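Local coordinates for envelopment polyprotein (Bovine Schmallenberg virus BH80/Germany/2011, PDB 7A56) that probably drives fusion of the viral and host membranes during entry, as the class II fusion glycoprotein Gc, which is trimeric in its postfusion form, at residues 398-403 / 407-412. Residues are numbered along the deposited sequence; the frame is centred on the assembly and turned at random.
Sequences KIIAVD and SEYSIK. With PO4 (phosphate ion), chain J.
Tyr409 spans the gap between two strands that share no backbone pairing, and its hydroxyl meets the main chain of Asp403 on the far side. The axes of strands 399-402 and 408-412, antiparallel to within 13°, lie 9.7 Å apart, too far for strand pairing, so Tyr409 reaches across to the main chain of 401-403 and Ile400 adds apolar packing. CB of Tyr409 points toward the other strand, and with CG anti to the carbonyl carbon (chi1 -60°) the ring lies so that its hydroxyl comes up to Asp403. The hydroxyl is hydrogen-bonded to Gln406 O within the connecting turn; Asp403 N, at the ring edge near its plane, adds a weak, bent second bond to Tyr409 OH (3.0 Å, 130° at the hydrogen). Asp403 OD1 accepts a hydrogen bond from Met405 N, two residues on, as in an Asx turn. Further down the ring, Ala401 O lies 3.4 Å from Tyr409 CE2, oblique to the ring.

Ile400 extends fully, and its CD1 reaches both Tyr409 CD2 (4.1 Å) and Ile411 CG2 (4.3 Å), bridging two residues of the opposing strand. At the start of the segment, Lys398 NZ hydrogen-bonds to a phosphate, probably from the crystallisation liquor, and to Gln197 OE1 of the second subunit. Strand 399-402 pairs with 385-391 and 408-414 with 373-381: a beta-arch between facing sheets of a beta-sandwich, consistent with the immunoglobulin-like domain III of class II fusion proteins.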
loop_
_atom_site.group_PDB
_atom_site.type_symbol
_atom_site.label_atom_id
_atom_site.label_comp_id
_atom_site.label_asym_id
_atom_site.label_seq_id
_atom_site.Cartn_x
_atom_site.Cartn_y
_atom_site.Cartn_z
ATOM N N LYS A 398 1.629 5.474 16.290
ATOM C CA LYS A 398 2.156 6.775 16.729
ATOM C C LYS A 398 1.182 7.548 17.606
ATOM O O LYS A 398 1.617 8.353 18.424
ATOM C CB LYS A 398 2.535 7.656 15.514
ATOM C CG LYS A 398 3.558 7.046 14.561
ATOM C CD LYS A 398 4.890 6.802 15.309
ATOM C CE LYS A 398 5.522 8.096 15.881
ATOM N NZ LYS A 398 6.866 7.807 16.555
ATOM N N ILE A 399 -0.106 7.252 17.522
ATOM C CA ILE A 399 -1.094 7.937 18.352
ATOM C C ILE A 399 -2.059 6.871 18.826
ATOM O O ILE A 399 -2.272 5.853 18.149
ATOM C CB ILE A 399 -1.825 9.062 17.574
ATOM C CG1 ILE A 399 -2.645 8.460 16.472
ATOM C CG2 ILE A 399 -0.846 10.010 16.918
ATOM C CD1 ILE A 399 -3.698 9.414 15.953
ATOM N N ILE A 400 -2.613 7.085 20.015
ATOM C CA ILE A 400 -3.536 6.139 20.626
ATOM C C ILE A 400 -4.774 6.895 21.113
ATOM O O ILE A 400 -4.668 7.963 21.729
ATOM C CB ILE A 400 -2.859 5.357 21.779
ATOM C CG1 ILE A 400 -3.691 4.121 22.197
ATOM C CG2 ILE A 400 -2.523 6.321 22.942
ATOM C CD1 ILE A 400 -2.958 3.204 23.211
ATOM N N ALA A 401 -5.957 6.339 20.840
ATOM C CA ALA A 401 -7.174 6.968 21.343
ATOM C C ALA A 401 -7.360 6.587 22.803
ATOM O O ALA A 401 -7.210 5.431 23.168
ATOM C CB ALA A 401 -8.393 6.522 20.541
ATOM N N VAL A 402 -7.694 7.566 23.636
ATOM C CA VAL A 402 -7.937 7.330 25.056
ATOM C C VAL A 402 -9.410 7.577 25.346
ATOM O O VAL A 402 -10.082 8.399 24.689
ATOM C CB VAL A 402 -7.034 8.190 25.981
ATOM C CG1 VAL A 402 -5.532 7.889 25.679
ATOM C CG2 VAL A 402 -7.319 9.694 25.860
ATOM N N ASP A 403 -9.898 6.880 26.351
ATOM C CA ASP A 403 -11.326 6.747 26.574
ATOM C C ASP A 403 -11.537 6.560 28.069
ATOM O O ASP A 403 -10.970 5.638 28.654
ATOM C CB ASP A 403 -11.841 5.560 25.741
ATOM C CG ASP A 403 -13.322 5.218 25.972
ATOM O OD1 ASP A 403 -14.087 6.029 26.507
ATOM O OD2 ASP A 403 -13.724 4.098 25.588
ATOM N N SER A 407 -10.180 1.106 30.429
ATOM C CA SER A 407 -9.006 1.243 31.278
ATOM C C SER A 407 -7.801 0.462 30.772
ATOM O O SER A 407 -6.665 0.849 31.061
ATOM C CB SER A 407 -9.332 0.795 32.699
ATOM O OG SER A 407 -8.962 -0.555 32.866
ATOM N N GLU A 408 -8.025 -0.612 30.020
ATOM C CA GLU A 408 -6.962 -1.506 29.574
ATOM C C GLU A 408 -6.648 -1.246 28.104
ATOM O O GLU A 408 -7.560 -1.154 27.269
ATOM C CB GLU A 408 -7.369 -2.964 29.804
ATOM C CG GLU A 408 -7.383 -3.328 31.269
ATOM C CD GLU A 408 -7.739 -4.786 31.508
ATOM O OE1 GLU A 408 -7.899 -5.545 30.517
ATOM O OE2 GLU A 408 -7.852 -5.179 32.693
ATOM N N TYR A 409 -5.360 -1.076 27.804
ATOM C CA TYR A 409 -4.846 -0.796 26.465
ATOM C C TYR A 409 -3.642 -1.702 26.260
ATOM O O TYR A 409 -2.909 -1.950 27.211
ATOM C CB TYR A 409 -4.419 0.686 26.321
ATOM C CG TYR A 409 -5.549 1.657 26.559
ATOM C CD1 TYR A 409 -5.975 1.954 27.851
ATOM C CD2 TYR A 409 -6.205 2.275 25.478
ATOM C CE1 TYR A 409 -7.029 2.817 28.072
ATOM C CE2 TYR A 409 -7.262 3.155 25.691
ATOM C CZ TYR A 409 -7.664 3.410 26.976
ATOM O OH TYR A 409 -8.704 4.249 27.178
ATOM N N SER A 410 -3.445 -2.241 25.060
ATOM C CA SER A 410 -2.244 -3.044 24.833
ATOM C C SER A 410 -1.524 -2.563 23.586
ATOM O O SER A 410 -2.160 -2.171 22.610
ATOM C CB SER A 410 -2.556 -4.540 24.706
ATOM O OG SER A 410 -3.549 -4.764 23.743
ATOM N N ILE A 411 -0.190 -2.623 23.617
ATOM C CA ILE A 411 0.642 -2.174 22.503
ATOM C C ILE A 411 1.747 -3.192 22.279
ATOM O O ILE A 411 2.116 -3.950 23.177
ATOM C CB ILE A 411 1.295 -0.796 22.744
ATOM C CG1 ILE A 411 2.296 -0.834 23.895
ATOM C CG2 ILE A 411 0.236 0.298 22.887
ATOM C CD1 ILE A 411 2.793 0.560 24.269
ATOM N N LYS A 412 2.294 -3.186 21.065
ATOM C CA LYS A 412 3.429 -4.036 20.729
ATOM C C LYS A 412 4.640 -3.153 20.461
ATOM O O LYS A 412 4.510 -2.076 19.864
ATOM C CB LYS A 412 3.099 -4.923 19.529
ATOM C CG LYS A 412 4.271 -5.672 18.950
ATOM C CD LYS A 412 3.826 -6.603 17.821
ATOM C CE LYS A 412 3.462 -5.864 16.522
ATOM N NZ LYS A 412 3.457 -6.784 15.311
HETATM P P PO4 J . 9.393 10.127 17.801
HETATM O O1 PO4 J . 10.462 9.815 16.788
HETATM O O2 PO4 J . 9.568 9.211 19.006
HETATM O O3 PO4 J . 8.003 9.948 17.236
HETATM O O4 PO4 J . 9.514 11.573 18.216
#